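Local structure of Alpha/beta hydrolase fold protein (Ochrobactrum, 4G9E) at residues 189-193 / 194-198; 234-238 / 239-243. The protein opens the lactone ring of N-acyl homoserine lactones, signal molecules of bacterial quorum sensing, and probably acts as an ester-bond hydrolase of the alpha/beta-hydrolase fold. One frame throughout, in Å; residues are numbered along the deposited sequence.

Contact 1 of 2, residues 189-193 / 194-198. With C4L (N-butanoyl-L-homoserine), chain C.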
loop_
_atom_site.group_PDB
_atom_site.type_symbol
_atom_site.label_atom_id
_atom_site.label_comp_id
_atom_site.label_asym_id
_atom_site.label_seq_id
_atom_site.Cartn_x
_atom_site.Cartn_y
_atom_site.Cartn_z
ATOM N N PHE A 189 4.319 5.067 13.224
ATOM C CA PHE A 189 3.067 4.942 13.953
ATOM C C PHE A 189 2.831 6.128 14.879
ATOM O O PHE A 189 1.708 6.623 15.011
ATOM C CB PHE A 189 3.027 3.634 14.737
ATOM C CG PHE A 189 1.690 3.346 15.352
ATOM C CD1 PHE A 189 0.657 2.822 14.593
ATOM C CD2 PHE A 189 1.463 3.622 16.685
ATOM C CE1 PHE A 189 -0.578 2.567 15.163
ATOM C CE2 PHE A 189 0.232 3.368 17.261
ATOM C CZ PHE A 189 -0.787 2.844 16.500
ATOM N N GLU A 190 3.898 6.587 15.517
ATOM C CA GLU A 190 3.811 7.776 16.359
ATOM C C GLU A 190 3.379 8.998 15.555
ATOM O O GLU A 190 2.515 9.764 15.986
ATOM C CB GLU A 190 5.146 8.044 17.048
ATOM C CG GLU A 190 5.438 7.105 18.205
ATOM C CD GLU A 190 6.784 7.359 18.850
ATOM O OE1 GLU A 190 7.591 8.119 18.276
ATOM O OE2 GLU A 190 7.032 6.790 19.934
ATOM N N LYS A 191 3.971 9.173 14.379
ATOM C CA LYS A 191 3.655 10.332 13.550
ATOM C C LYS A 191 2.229 10.267 12.985
ATOM O O LYS A 191 1.562 11.290 12.847
ATOM C CB LYS A 191 4.708 10.499 12.455
ATOM C CG LYS A 191 6.056 10.927 13.017
ATOM C CD LYS A 191 7.063 11.223 11.937
ATOM C CE LYS A 191 8.310 11.853 12.524
ATOM N NZ LYS A 191 9.284 12.185 11.457
ATOM N N PHE A 192 1.765 9.058 12.689
ATOM C CA PHE A 192 0.399 8.819 12.225
ATOM C C PHE A 192 -0.592 9.262 13.297
ATOM O O PHE A 192 -1.513 10.035 13.028
ATOM C CB PHE A 192 0.264 7.324 11.899
ATOM C CG PHE A 192 -1.114 6.867 11.473
ATOM C CD1 PHE A 192 -1.902 7.605 10.604
ATOM C CD2 PHE A 192 -1.578 5.633 11.893
ATOM C CE1 PHE A 192 -3.150 7.113 10.183
ATOM C CE2 PHE A 192 -2.806 5.149 11.486
ATOM C CZ PHE A 192 -3.591 5.884 10.631
ATOM N N GLY A 193 -0.391 8.781 14.525
ATOM C CA GLY A 193 -1.253 9.130 15.640
ATOM C C GLY A 193 -1.201 10.604 15.991
ATOM O O GLY A 193 -2.154 11.141 16.553
ATOM N N SER A 194 -0.100 11.266 15.645
ATOM C CA SER A 194 0.069 12.690 15.913
ATOM C C SER A 194 -0.421 13.582 14.768
ATOM O O SER A 194 -0.453 14.795 14.899
ATOM C CB SER A 194 1.537 12.994 16.215
ATOM O OG SER A 194 1.911 12.478 17.480
ATOM N N GLY A 195 -0.783 12.990 13.636
ATOM C CA GLY A 195 -1.265 13.782 12.517
ATOM C C GLY A 195 -0.223 14.702 11.899
ATOM O O GLY A 195 -0.526 15.833 11.499
ATOM N N THR A 196 1.005 14.214 11.765
ATOM C CA THR A 196 2.068 15.037 11.182
ATOM C C THR A 196 1.889 15.252 9.677
ATOM O O THR A 196 2.475 16.171 9.108
ATOM C CB THR A 196 3.455 14.436 11.434
ATOM O OG1 THR A 196 3.535 13.137 10.841
ATOM C CG2 THR A 196 3.732 14.315 12.921
ATOM N N GLY A 197 1.106 14.389 9.036
ATOM C CA GLY A 197 0.796 14.527 7.626
ATOM C C GLY A 197 -0.618 15.024 7.408
ATOM O O GLY A 197 -1.320 15.369 8.356
ATOM N N GLY A 198 -1.043 15.063 6.155
ATOM C CA GLY A 198 -2.368 15.554 5.824
ATOM C C GLY A 198 -3.459 14.667 6.395
ATOM O O GLY A 198 -3.342 13.443 6.385
HETATM O O1 C4L C . -0.290 -4.043 7.112
HETATM C C4 C4L C . -0.047 -2.848 7.406
HETATM O O2 C4L C . 0.577 -2.067 6.653
HETATM C C3 C4L C . -0.499 -2.313 8.744
HETATM C C2 C4L C . -1.708 -3.091 9.280
HETATM C C1 C4L C . -1.885 -2.920 10.780
HETATM O O3 C4L C . -0.853 -3.632 11.482
HETATM N N1 C4L C . -0.869 -0.894 8.681
HETATM C C5 C4L C . -0.092 0.073 9.178
HETATM O O4 C4L C . 0.977 -0.140 9.737
HETATM C C6 C4L C . -0.599 1.490 9.041
HETATM C C7 C4L C . -0.471 2.203 10.383
HETATM C C8 C4L C . -1.360 1.590 11.458
#

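Contact 2 of 2, residues 234-238 / 239-243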
loop_
_atom_site.group_PDB
_atom_site.type_symbol
_atom_site.label_atom_id
_atom_site.label_comp_id
_atom_site.label_asym_id
_atom_site.label_seq_id
_atom_site.Cartn_x
_atom_site.Cartn_y
_atom_site.Cartn_z
ATOM N N ASN A 234 -14.953 10.552 -4.932
ATOM C CA ASN A 234 -15.254 9.830 -6.160
ATOM C C ASN A 234 -14.977 8.349 -5.948
ATOM O O ASN A 234 -13.943 7.827 -6.372
ATOM C CB ASN A 234 -14.392 10.391 -7.285
ATOM C CG ASN A 234 -14.683 9.760 -8.624
ATOM O OD1 ASN A 234 -15.646 9.008 -8.787
ATOM N ND2 ASN A 234 -13.842 10.067 -9.606
ATOM N N LEU A 235 -15.899 7.685 -5.257
ATOM C CA LEU A 235 -15.742 6.284 -4.896
ATOM C C LEU A 235 -16.039 5.397 -6.102
ATOM O O LEU A 235 -17.145 5.414 -6.652
ATOM C CB LEU A 235 -16.677 5.926 -3.745
ATOM C CG LEU A 235 -16.600 4.500 -3.211
ATOM C CD1 LEU A 235 -15.194 4.166 -2.738
ATOM C CD2 LEU A 235 -17.616 4.311 -2.094
ATOM N N TRP A 236 -15.042 4.625 -6.515
ATOM C CA TRP A 236 -15.165 3.786 -7.703
ATOM C C TRP A 236 -16.285 2.766 -7.549
ATOM O O TRP A 236 -16.313 1.996 -6.584
ATOM C CB TRP A 236 -13.834 3.096 -7.965
ATOM C CG TRP A 236 -13.828 2.167 -9.134
ATOM C CD1 TRP A 236 -13.917 2.496 -10.458
ATOM C CD2 TRP A 236 -13.688 0.742 -9.083
ATOM N NE1 TRP A 236 -13.851 1.356 -11.231
ATOM C CE2 TRP A 236 -13.708 0.268 -10.409
ATOM C CE3 TRP A 236 -13.552 -0.177 -8.040
ATOM C CZ2 TRP A 236 -13.588 -1.085 -10.719
ATOM C CZ3 TRP A 236 -13.434 -1.516 -8.349
ATOM C CH2 TRP A 236 -13.454 -1.956 -9.677
ATOM N N GLU A 237 -17.202 2.782 -8.512
ATOM C CA GLU A 237 -18.385 1.914 -8.528
ATOM C C GLU A 237 -19.349 2.177 -7.366
ATOM O O GLU A 237 -20.275 1.407 -7.123
ATOM C CB GLU A 237 -18.009 0.432 -8.676
ATOM C CG GLU A 237 -17.384 0.144 -10.033
ATOM C CD GLU A 237 -17.154 -1.329 -10.317
ATOM O OE1 GLU A 237 -17.210 -2.154 -9.378
ATOM O OE2 GLU A 237 -16.907 -1.653 -11.500
ATOM N N GLY A 238 -19.134 3.289 -6.668
ATOM C CA GLY A 238 -20.097 3.802 -5.712
ATOM C C GLY A 238 -20.226 3.036 -4.416
ATOM O O GLY A 238 -21.154 3.267 -3.647
ATOM N N LYS A 239 -19.337 2.099 -4.191
ATOM C CA LYS A 239 -19.360 1.336 -2.952
ATOM C C LYS A 239 -17.971 0.818 -2.598
ATOM O O LYS A 239 -17.107 0.797 -3.429
ATOM C CB LYS A 239 -20.363 0.173 -3.018
ATOM C CG LYS A 239 -19.906 -0.901 -3.950
ATOM C CD LYS A 239 -20.988 -2.009 -4.020
ATOM C CE LYS A 239 -21.178 -2.674 -2.639
ATOM N NZ LYS A 239 -22.578 -2.911 -2.061
ATOM N N THR A 240 -17.799 0.427 -1.329
ATOM C CA THR A 240 -16.613 -0.306 -0.931
ATOM C C THR A 240 -16.863 -1.786 -1.228
ATOM O O THR A 240 -17.988 -2.268 -1.108
ATOM C CB THR A 240 -16.232 -0.040 0.546
ATOM O OG1 THR A 240 -17.269 -0.507 1.417
ATOM C CG2 THR A 240 -16.030 1.450 0.772
ATOM N N HIS A 241 -15.815 -2.483 -1.655
ATOM C CA HIS A 241 -15.911 -3.866 -2.115
ATOM C C HIS A 241 -15.334 -4.819 -1.080
ATOM O O HIS A 241 -14.323 -4.504 -0.437
ATOM C CB HIS A 241 -15.142 -4.042 -3.426
ATOM C CG HIS A 241 -15.778 -3.372 -4.604
ATOM N ND1 HIS A 241 -17.015 -3.736 -5.091
ATOM C CD2 HIS A 241 -15.335 -2.380 -5.413
ATOM C CE1 HIS A 241 -17.314 -2.988 -6.137
ATOM N NE2 HIS A 241 -16.310 -2.158 -6.354
ATOM N N VAL A 242 -15.961 -5.984 -0.938
ATOM C CA VAL A 242 -15.547 -6.963 0.047
ATOM C C VAL A 242 -15.442 -8.336 -0.611
ATOM O O VAL A 242 -16.361 -8.781 -1.302
ATOM C CB VAL A 242 -16.543 -6.998 1.230
ATOM C CG1 VAL A 242 -16.177 -8.087 2.217
ATOM C CG2 VAL A 242 -16.589 -5.635 1.921
ATOM N N ILE A 243 -14.307 -8.991 -0.398
ATOM C CA ILE A 243 -14.031 -10.311 -0.949
ATOM C C ILE A 243 -14.137 -11.376 0.139
ATOM O O ILE A 243 -13.455 -11.307 1.154
ATOM C CB ILE A 243 -12.622 -10.343 -1.568
ATOM C CG1 ILE A 243 -12.539 -9.370 -2.751
ATOM C CG2 ILE A 243 -12.246 -11.765 -1.975
ATOM C CD1 ILE A 243 -11.132 -9.144 -3.270
HETATM O O HOH W 1 -14.551 1.143 -4.545
#

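Contact 1 of 2, residues 189-193 / 194-198
Lys191 and Phe192 meet Gly195 and Thr196 in a local C-terminal helix cap, a Schellman motif that closes helix 182-194 at the protein surface, beside the ligand pocket of the alpha/beta-hydrolase fold. The chain leaves the helix at Gly195, whose positive phi of 66° is easily adopted by glycine. Two backbone bonds reach back into the last turn. Thr196 N donates to Lys191 O over 3.2 Å in a nearly straight bond (176° at the hydrogen), whereas Gly195 N, 3.1 Å from Phe192 O, lies above that carbonyl's plane and thus off its lone pairs. Lys191 O also takes a weak bond from Ser194 N.

Thr196 adds a side-chain contact: its OG1 lies 3.3 Å from Lys191 CB, and a hydroxyl suits this exposed corner because it can bond to the Glu78 carboxylate. Two phenylalanines of the same helix point away from the turn. With CG anti to the backbone N (chi1 177°), the Phe192 ring is carried to the butanoyl tail of N-butanoyl-L-homoserine, where CE2 lies 3.8 Å from ligand C8; His106 and Phe138 also meet this buried ring. Cut back to an alanine, this position would probably lose one of the two phenyl rings against the end of the tail, leaving Phe189 to meet C8 without it, and open a gap beside His106. Phe189, one turn earlier, turns a ring edge to the same carbon: CE1 lies 3.9 Å from ligand C8, which sits in the ring plane.

Contact 2 of 2, residues 234-238 / 239-243
Trp236 and His241 bring their rings together obliquely across a tight turn. His241 is modelled in two conformers, and the ring geometry given here is that of one: the planes lie 67° apart, the centroids of the indole six-membered ring and the imidazole are 5.3 Å apart, and Trp236 CZ3 comes 3.6 Å from His241 NE2. Glu237 spans the pair: its CG sits over the centre of one indole face, and its extended chain sets OE1 3.2 Å from His241 NE2, with the carboxylate turned 76° from the imidazole. A long acidic side chain suits this edge, because its aliphatic part covers the indole while OE2 makes a salt bridge with Arg264.

Gly238 N donates to Leu235 O, closing a type II beta turn; Glu237 and Gly238 both have positive phi, easy for the glycine and less usual for the glutamate. Leu235 lays CD2 against the backbone, 3.5 Å from Lys239 N. One water donates to both Trp236 O and Lys239 O, joining two acceptors that cannot bond each other.

Trp236 packs on helix 255-270, where NE1 is hydrogen-bonded to Asp268 and the indole meets Phe265 edge-to-face, while the backbone of His241 pairs with strand 211-216, bringing strand 241-243 to the edge of the central sheet.

In the fold
The two contacts are both local turns of the alpha/beta-hydrolase fold, but they join different elements, with centres 26 Å apart and nearest atoms about 16 Å apart. Contact 1 is a surface contact that ends a helix, although its phenylalanines reach the ligand pocket; contact 2 is partly buried and leads into one of the two outermost strands of the sheet, against the last long helix. Their chemistry follows from this. The first turn is held by direct main-chain bonds across its two halves. Between the halves of the second come packing and a bridging water, its one direct turn bond lying within 234-238, with the Glu237 carboxylate salt-bridged to Arg264 of helix 255-270.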